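Local atomic coordinates of putative peptidyl-arginine deiminase (Chlorobium tepidum, PDB entry 1XKN), a protein that probably acts as a deiminase of the agmatine or peptidyl-arginine type, a hydrolase that would convert guanidinium groups to ureido groups. Residues 231-235 with 246-250; 269-273 with 303-309. Residue numbers count along the deposited sequence, not the author numbering.

Contact 1 (231-235 with 246-250); sequences VIAVE and LRENY
How a helix settles on the strand that precedes it is illustrated by the beta-alpha-beta unit of strand 229-233, helix 243-253 and strand 265-269. Residues 231-235 are extended and 246-250 are helical, with a backbone hydrogen bond from Tyr-250 N to Leu-246 O, 2.9 Å. The axes of 231-233 and 246-250 run nearly antiparallel, at 159°, and approach to 9.0 Å. Ile-232 CA lies 6.9 Å from Tyr-250 CA, and Val-234 CA lies 5.6 Å from Leu-246 CA. Leu-246, with the largest buried area, points toward the strand in an m,t rotamer, placing CD2 3.3 Å from Ala-233 O and CD1 3.6 Å from Glu-235 N. Ile-232, extended as t,t, brings CD1 to 3.8 Å from both Asn-249 CB and Tyr-250 N. Ile-232 CG2 meets the edge of the Tyr-250 ring, 4.0 Å from Tyr-250 CD1, and Val-234 CG1 lies 4.2 Å from Tyr-250 CB. Tyr-250, with chi1 t, sends its hydroxyl to Lys-268 and Lys-254, whereas Asn-249 OD1 accepts from Gly-206 N. Polar ends thus bond elsewhere; the segments are held together by van der Waals contact, with no polar bond between them, at the price of a buried Ala-233 O lacking a partner.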
ATOM      1  N   VAL A 231      -2.751 -10.786  -9.346  1.00  4.68           N
ATOM      2  CA  VAL A 231      -2.287 -10.127 -10.555  1.00  4.57           C
ATOM      3  C   VAL A 231      -0.792  -9.946 -10.346  1.00  4.81           C
ATOM      4  O   VAL A 231      -0.350  -9.576  -9.257  1.00  5.57           O
ATOM      5  CB  VAL A 231      -2.961  -8.742 -10.784  1.00  6.78           C
ATOM      6  CG1 VAL A 231      -4.414  -8.936 -11.170  1.00  8.35           C
ATOM      7  CG2 VAL A 231      -2.846  -7.869  -9.540  1.00  7.50           C
ATOM      8  N   ILE A 232      -0.011 -10.242 -11.373  1.00  4.23           N
ATOM      9  CA  ILE A 232       1.426 -10.089 -11.259  1.00  3.96           C
ATOM     10  C   ILE A 232       2.007  -9.456 -12.508  1.00  5.20           C
ATOM     11  O   ILE A 232       1.638  -9.798 -13.633  1.00  4.67           O
ATOM     12  CB  ILE A 232       2.130 -11.446 -10.983  1.00  5.65           C
ATOM     13  CG1 ILE A 232       3.642 -11.224 -10.873  1.00  4.46           C
ATOM     14  CG2 ILE A 232       1.791 -12.455 -12.077  1.00  5.19           C
ATOM     15  CD1 ILE A 232       4.426 -12.441 -10.418  1.00  8.77           C
ATOM     16  N   ALA A 233       2.905  -8.502 -12.295  1.00  4.86           N
ATOM     17  CA  ALA A 233       3.554  -7.815 -13.396  1.00  4.90           C
ATOM     18  C   ALA A 233       4.489  -8.783 -14.094  1.00  5.81           C
ATOM     19  O   ALA A 233       5.228  -9.530 -13.445  1.00  6.30           O
ATOM     20  CB  ALA A 233       4.336  -6.626 -12.878  1.00  4.00           C
ATOM     21  N   VAL A 234       4.448  -8.780 -15.418  1.00  5.53           N
ATOM     22  CA  VAL A 234       5.307  -9.659 -16.191  1.00  8.52           C
ATOM     23  C   VAL A 234       5.966  -8.870 -17.312  1.00  9.19           C
ATOM     24  O   VAL A 234       5.291  -8.205 -18.096  1.00 11.28           O
ATOM     25  CB  VAL A 234       4.507 -10.849 -16.773  1.00 10.62           C
ATOM     26  CG1 VAL A 234       4.162 -11.830 -15.659  1.00 11.68           C
ATOM     27  CG2 VAL A 234       3.243 -10.352 -17.434  1.00 15.17           C
ATOM     28  N   GLU A 235       7.293  -8.920 -17.359  1.00  8.42           N
ATOM     29  CA  GLU A 235       8.049  -8.219 -18.388  1.00  8.90           C
ATOM     30  C   GLU A 235       8.227  -9.159 -19.571  1.00  9.53           C
ATOM     31  O   GLU A 235       8.559 -10.332 -19.394  1.00  9.92           O
ATOM     32  CB  GLU A 235       9.413  -7.795 -17.835  1.00  9.43           C
ATOM     33  CG  GLU A 235      10.348  -7.148 -18.852  1.00 10.18           C
ATOM     34  CD  GLU A 235       9.729  -5.945 -19.533  1.00 10.73           C
ATOM     35  OE1 GLU A 235       9.223  -5.051 -18.823  1.00  7.85           O
ATOM     36  OE2 GLU A 235       9.756  -5.886 -20.780  1.00 13.87           O
ATOM     37  N   LEU A 246      10.673 -11.415 -12.560  1.00  6.98           N
ATOM     38  CA  LEU A 246       9.232 -11.525 -12.735  1.00  5.28           C
ATOM     39  C   LEU A 246       8.835 -12.895 -13.279  1.00  4.76           C
ATOM     40  O   LEU A 246       7.784 -13.423 -12.925  1.00  6.12           O
ATOM     41  CB  LEU A 246       8.722 -10.408 -13.649  1.00  4.47           C
ATOM     42  CG  LEU A 246       8.874  -9.000 -13.062  1.00  4.95           C
ATOM     43  CD1 LEU A 246       8.464  -7.964 -14.099  1.00  6.82           C
ATOM     44  CD2 LEU A 246       8.023  -8.869 -11.804  1.00  5.37           C
ATOM     45  N   ARG A 247       9.682 -13.476 -14.127  1.00  5.49           N
ATOM     46  CA  ARG A 247       9.404 -14.790 -14.689  1.00  6.64           C
ATOM     47  C   ARG A 247       9.419 -15.854 -13.601  1.00  7.04           C
ATOM     48  O   ARG A 247       8.536 -16.718 -13.543  1.00  7.25           O
ATOM     49  CB  ARG A 247      10.438 -15.132 -15.765  1.00  8.42           C
ATOM     50  CG  ARG A 247      10.110 -14.567 -17.133  1.00 10.99           C
ATOM     51  CD  ARG A 247       8.934 -15.321 -17.724  1.00 14.52           C
ATOM     52  NE  ARG A 247       9.248 -16.743 -17.850  1.00 18.93           N
ATOM     53  CZ  ARG A 247       8.340 -17.709 -17.938  1.00 18.27           C
ATOM     54  NH1 ARG A 247       7.046 -17.414 -17.911  1.00 18.54           N
ATOM     55  NH2 ARG A 247       8.727 -18.972 -18.051  1.00 19.90           N
ATOM     56  N   GLU A 248      10.424 -15.789 -12.737  1.00  6.99           N
ATOM     57  CA  GLU A 248      10.552 -16.752 -11.651  1.00  8.29           C
ATOM     58  C   GLU A 248       9.349 -16.672 -10.723  1.00  7.80           C
ATOM     59  O   GLU A 248       8.826 -17.694 -10.285  1.00  8.63           O
ATOM     60  CB  GLU A 248      11.837 -16.491 -10.862  1.00  9.95           C
ATOM     61  CG  GLU A 248      13.100 -16.531 -11.711  1.00 15.46           C
ATOM     62  CD  GLU A 248      14.352 -16.216 -10.913  1.00 18.25           C
ATOM     63  OE1 GLU A 248      14.336 -15.229 -10.143  1.00 20.16           O
ATOM     64  OE2 GLU A 248      15.357 -16.941 -11.068  1.00 20.74           O
ATOM     65  N   ASN A 249       8.903 -15.458 -10.425  1.00  6.55           N
ATOM     66  CA  ASN A 249       7.759 -15.306  -9.539  1.00  5.85           C
ATOM     67  C   ASN A 249       6.443 -15.702 -10.187  1.00  6.20           C
ATOM     68  O   ASN A 249       5.543 -16.200  -9.510  1.00  5.57           O
ATOM     69  CB  ASN A 249       7.695 -13.881  -8.996  1.00  6.36           C
ATOM     70  CG  ASN A 249       8.747 -13.632  -7.938  1.00  8.08           C
ATOM     71  OD1 ASN A 249       8.918 -14.440  -7.029  1.00  7.29           O
ATOM     72  ND2 ASN A 249       9.459 -12.514  -8.047  1.00 10.23           N
ATOM     73  N   TYR A 250       6.328 -15.493 -11.496  1.00  7.17           N
ATOM     74  CA  TYR A 250       5.111 -15.872 -12.203  1.00  7.97           C
ATOM     75  C   TYR A 250       4.999 -17.393 -12.180  1.00  7.96           C
ATOM     76  O   TYR A 250       3.943 -17.942 -11.863  1.00  7.14           O
ATOM     77  CB  TYR A 250       5.142 -15.389 -13.658  1.00  8.17           C
ATOM     78  CG  TYR A 250       4.034 -15.985 -14.500  1.00  9.53           C
ATOM     79  CD1 TYR A 250       2.709 -15.567 -14.348  1.00 10.44           C
ATOM     80  CD2 TYR A 250       4.299 -17.017 -15.401  1.00 11.03           C
ATOM     81  CE1 TYR A 250       1.677 -16.169 -15.070  1.00 12.44           C
ATOM     82  CE2 TYR A 250       3.274 -17.624 -16.123  1.00 12.84           C
ATOM     83  CZ  TYR A 250       1.969 -17.198 -15.953  1.00 12.81           C
ATOM     84  OH  TYR A 250       0.951 -17.816 -16.648  1.00 13.67           O
TER

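Contact 2 (269-273 with 303-309); sequences LPMPE and CPRDQQA
In the loop that follows strand 265-269, residues 269-273 run, extended, alongside 303-309 in the opposite direction. The CA atoms pair Leu-269 with Ala-309 at 6.1 Å, Pro-272 with Arg-305 at 6.0 Å and Glu-273 with Cys-303 at 6.6 Å. One hydrogen bond spans the segments: Arg-305, stretched as m,t,t, directs NH1 to the carbonyl O of Met-271, a selenomethionine, at 2.9 Å and 174°, a geometry to be read with reserve because the position of this oxygen is less certain. Glu-273 CG lies over a face of that guanidinium, 3.9 Å from Arg-305 NE. Cys-303 and Asp-306 form a capping box at the start of helix 305-316, Cys-303 N donating to Asp-306 OD2 at 3.1 Å; separately, Cys-303 SG (chi1 p) accepts a weak capping bond from Arg-305 N at 3.5 Å. Backbone bonds Asp-306 N to Cys-303 O (3.1 Å) and Ala-309 N to Arg-305 O (3.0 Å) continue the winding. Apolar packing sets Pro-270 CG 4.0 Å and Leu-269 CD2 4.4 Å from Ala-309 CB. Farther along, Glu-273 OE2 touches Pro-304 CG at 3.3 Å and Glu-273 OE1 approaches Cys-303 CB at 3.6 Å.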
ATOM      1  N   LEU A 269      -0.016  -8.740 -15.709  1.00  4.13           N
ATOM      2  CA  LEU A 269      -0.093  -7.296 -15.864  1.00  6.34           C
ATOM      3  C   LEU A 269       1.190  -6.873 -16.557  1.00  5.80           C
ATOM      4  O   LEU A 269       2.239  -7.483 -16.358  1.00  7.52           O
ATOM      5  CB  LEU A 269      -0.184  -6.598 -14.500  1.00  7.08           C
ATOM      6  CG  LEU A 269      -1.588  -6.262 -13.984  1.00 11.76           C
ATOM      7  CD1 LEU A 269      -1.501  -5.705 -12.573  1.00 14.55           C
ATOM      8  CD2 LEU A 269      -2.246  -5.254 -14.915  1.00 10.82           C
ATOM      9  N   PRO A 270       1.124  -5.844 -17.408  1.00  5.97           N
ATOM     10  CA  PRO A 270       2.356  -5.424 -18.069  1.00  5.66           C
ATOM     11  C   PRO A 270       3.204  -4.628 -17.086  1.00  5.86           C
ATOM     12  O   PRO A 270       2.746  -4.300 -15.989  1.00  4.89           O
ATOM     13  CB  PRO A 270       1.847  -4.561 -19.226  1.00  8.27           C
ATOM     14  CG  PRO A 270       0.601  -3.954 -18.657  1.00  9.66           C
ATOM     15  CD  PRO A 270      -0.041  -5.107 -17.924  1.00  6.55           C
HETATM   16  N   MSE A 271       4.447  -4.359 -17.465  1.00  5.57           N
HETATM   17  CA  MSE A 271       5.336  -3.541 -16.653  1.00  4.14           C
HETATM   18  C   MSE A 271       5.427  -2.253 -17.450  1.00  5.17           C
HETATM   19  O   MSE A 271       5.317  -2.269 -18.672  1.00  6.56           O
HETATM   20  CB  MSE A 271       6.735  -4.154 -16.554  1.00  6.60           C
HETATM   21  CG  MSE A 271       6.922  -5.164 -15.434  1.00  6.72           C
HETATM   22 SE   MSE A 271       6.802  -4.396 -13.665  1.00 11.43          SE
HETATM   23  CE  MSE A 271       8.510  -3.461 -13.690  1.00  9.85           C
ATOM     24  N   PRO A 272       5.597  -1.114 -16.773  1.00  4.55           N
ATOM     25  CA  PRO A 272       5.699   0.149 -17.509  1.00  5.37           C
ATOM     26  C   PRO A 272       6.977   0.125 -18.340  1.00  6.15           C
ATOM     27  O   PRO A 272       7.904  -0.622 -18.023  1.00  6.37           O
ATOM     28  CB  PRO A 272       5.788   1.189 -16.396  1.00  6.75           C
ATOM     29  CG  PRO A 272       5.027   0.558 -15.275  1.00  7.25           C
ATOM     30  CD  PRO A 272       5.487  -0.879 -15.325  1.00  6.20           C
ATOM     31  N   GLU A 273       7.032   0.914 -19.407  1.00  6.21           N
ATOM     32  CA  GLU A 273       8.261   0.970 -20.187  1.00  6.17           C
ATOM     33  C   GLU A 273       9.252   1.589 -19.213  1.00  5.60           C
ATOM     34  O   GLU A 273       8.865   2.373 -18.354  1.00  5.59           O
ATOM     35  CB  GLU A 273       8.092   1.861 -21.417  1.00  8.53           C
ATOM     36  CG  GLU A 273       7.399   1.159 -22.567  1.00 10.35           C
ATOM     37  CD  GLU A 273       7.108   2.085 -23.732  1.00 13.56           C
ATOM     38  OE1 GLU A 273       7.624   3.223 -23.746  1.00 14.46           O
ATOM     39  OE2 GLU A 273       6.373   1.658 -24.642  1.00 15.84           O
ATOM     40  N   CYS A 303       3.244   6.081 -21.334  1.00  5.16           N
ATOM     41  CA  CYS A 303       3.634   5.117 -22.355  1.00  5.49           C
ATOM     42  C   CYS A 303       2.406   4.323 -22.786  1.00  4.77           C
ATOM     43  O   CYS A 303       1.382   4.331 -22.103  1.00  4.76           O
ATOM     44  CB  CYS A 303       4.731   4.184 -21.838  1.00  5.64           C
ATOM     45  SG  CYS A 303       4.189   2.959 -20.624  1.00  6.84           S
ATOM     46  N   PRO A 304       2.488   3.625 -23.928  1.00  4.00           N
ATOM     47  CA  PRO A 304       1.352   2.842 -24.420  1.00  5.02           C
ATOM     48  C   PRO A 304       0.901   1.683 -23.542  1.00  5.50           C
ATOM     49  O   PRO A 304      -0.177   1.127 -23.749  1.00  5.68           O
ATOM     50  CB  PRO A 304       1.820   2.388 -25.803  1.00  5.80           C
ATOM     51  CG  PRO A 304       3.300   2.300 -25.648  1.00  6.34           C
ATOM     52  CD  PRO A 304       3.627   3.540 -24.858  1.00  4.86           C
ATOM     53  N   ARG A 305       1.714   1.312 -22.560  1.00  4.43           N
ATOM     54  CA  ARG A 305       1.324   0.220 -21.682  1.00  5.99           C
ATOM     55  C   ARG A 305       0.369   0.686 -20.585  1.00  6.14           C
ATOM     56  O   ARG A 305      -0.251  -0.140 -19.917  1.00  5.07           O
ATOM     57  CB  ARG A 305       2.560  -0.436 -21.064  1.00  6.41           C
ATOM     58  CG  ARG A 305       3.502  -1.028 -22.099  1.00  9.22           C
ATOM     59  CD  ARG A 305       4.633  -1.786 -21.446  1.00 11.55           C
ATOM     60  NE  ARG A 305       5.569  -2.313 -22.435  1.00 15.61           N
ATOM     61  CZ  ARG A 305       6.641  -3.033 -22.128  1.00 19.64           C
ATOM     62  NH1 ARG A 305       6.911  -3.312 -20.861  1.00 21.33           N
ATOM     63  NH2 ARG A 305       7.443  -3.472 -23.088  1.00 23.24           N
ATOM     64  N   ASP A 306       0.237   2.003 -20.406  1.00  3.87           N
ATOM     65  CA  ASP A 306      -0.657   2.535 -19.370  1.00  3.44           C
ATOM     66  C   ASP A 306      -2.094   2.060 -19.570  1.00  4.14           C
ATOM     67  O   ASP A 306      -2.717   1.532 -18.649  1.00  3.58           O
ATOM     68  CB  ASP A 306      -0.676   4.075 -19.356  1.00  3.63           C
ATOM     69  CG  ASP A 306       0.675   4.696 -19.029  1.00  5.69           C
ATOM     70  OD1 ASP A 306       1.518   4.045 -18.376  1.00  6.11           O
ATOM     71  OD2 ASP A 306       0.874   5.868 -19.416  1.00  5.00           O
ATOM     72  N   GLN A 307      -2.624   2.258 -20.774  1.00  4.07           N
ATOM     73  CA  GLN A 307      -3.998   1.861 -21.059  1.00  5.15           C
ATOM     74  C   GLN A 307      -4.188   0.353 -20.941  1.00  4.90           C
ATOM     75  O   GLN A 307      -5.259  -0.113 -20.557  1.00  4.26           O
ATOM     76  CB  GLN A 307      -4.414   2.333 -22.455  1.00  7.66           C
ATOM     77  CG  GLN A 307      -5.917   2.291 -22.693  1.00  9.41           C
ATOM     78  CD  GLN A 307      -6.684   3.125 -21.679  1.00 10.09           C
ATOM     79  OE1 GLN A 307      -6.411   4.315 -21.506  1.00 10.31           O
ATOM     80  NE2 GLN A 307      -7.652   2.506 -21.011  1.00  9.23           N
ATOM     81  N   GLN A 308      -3.149  -0.411 -21.267  1.00  4.96           N
ATOM     82  CA  GLN A 308      -3.220  -1.865 -21.177  1.00  5.59           C
ATOM     83  C   GLN A 308      -3.388  -2.301 -19.726  1.00  4.88           C
ATOM     84  O   GLN A 308      -4.202  -3.180 -19.426  1.00  5.30           O
ATOM     85  CB  GLN A 308      -1.963  -2.499 -21.781  1.00  6.04           C
ATOM     86  CG  GLN A 308      -1.892  -2.358 -23.296  1.00  8.38           C
ATOM     87  CD  GLN A 308      -0.710  -3.081 -23.916  1.00 10.74           C
ATOM     88  OE1 GLN A 308      -0.646  -3.249 -25.136  1.00 13.40           O
ATOM     89  NE2 GLN A 308       0.231  -3.509 -23.086  1.00 10.85           N
ATOM     90  N   ALA A 309      -2.625  -1.683 -18.829  1.00  5.23           N
ATOM     91  CA  ALA A 309      -2.713  -2.012 -17.409  1.00  4.93           C
ATOM     92  C   ALA A 309      -4.080  -1.613 -16.861  1.00  5.02           C
ATOM     93  O   ALA A 309      -4.694  -2.350 -16.092  1.00  3.81           O
ATOM     94  CB  ALA A 309      -1.608  -1.301 -16.635  1.00  5.08           C
TER

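In the fold
Both contacts lie on the same side of the chain's centre, about 14 Å apart between their centres, and are linked through strand 265-269. Leu-269 N probably hydrogen-bonds to Ile-232 O (2.9 Å), and Val-234 N probably to Leu-269 O (2.7 Å), so the strand of contact 1 runs beside the start of contact 2. Selenomethionine Met-271 adds packing: Met-271 SE lies 3.4 Å from Ala-233 CB and Met-271 CG 3.5 Å from Leu-246 CD1. Contact 1 is buried and largely apolar, within one beta-alpha-beta unit. Contact 2, partly exposed, joins the loop leaving that unit to a later helix and mixes proline packing with a guanidinium-carbonyl bond.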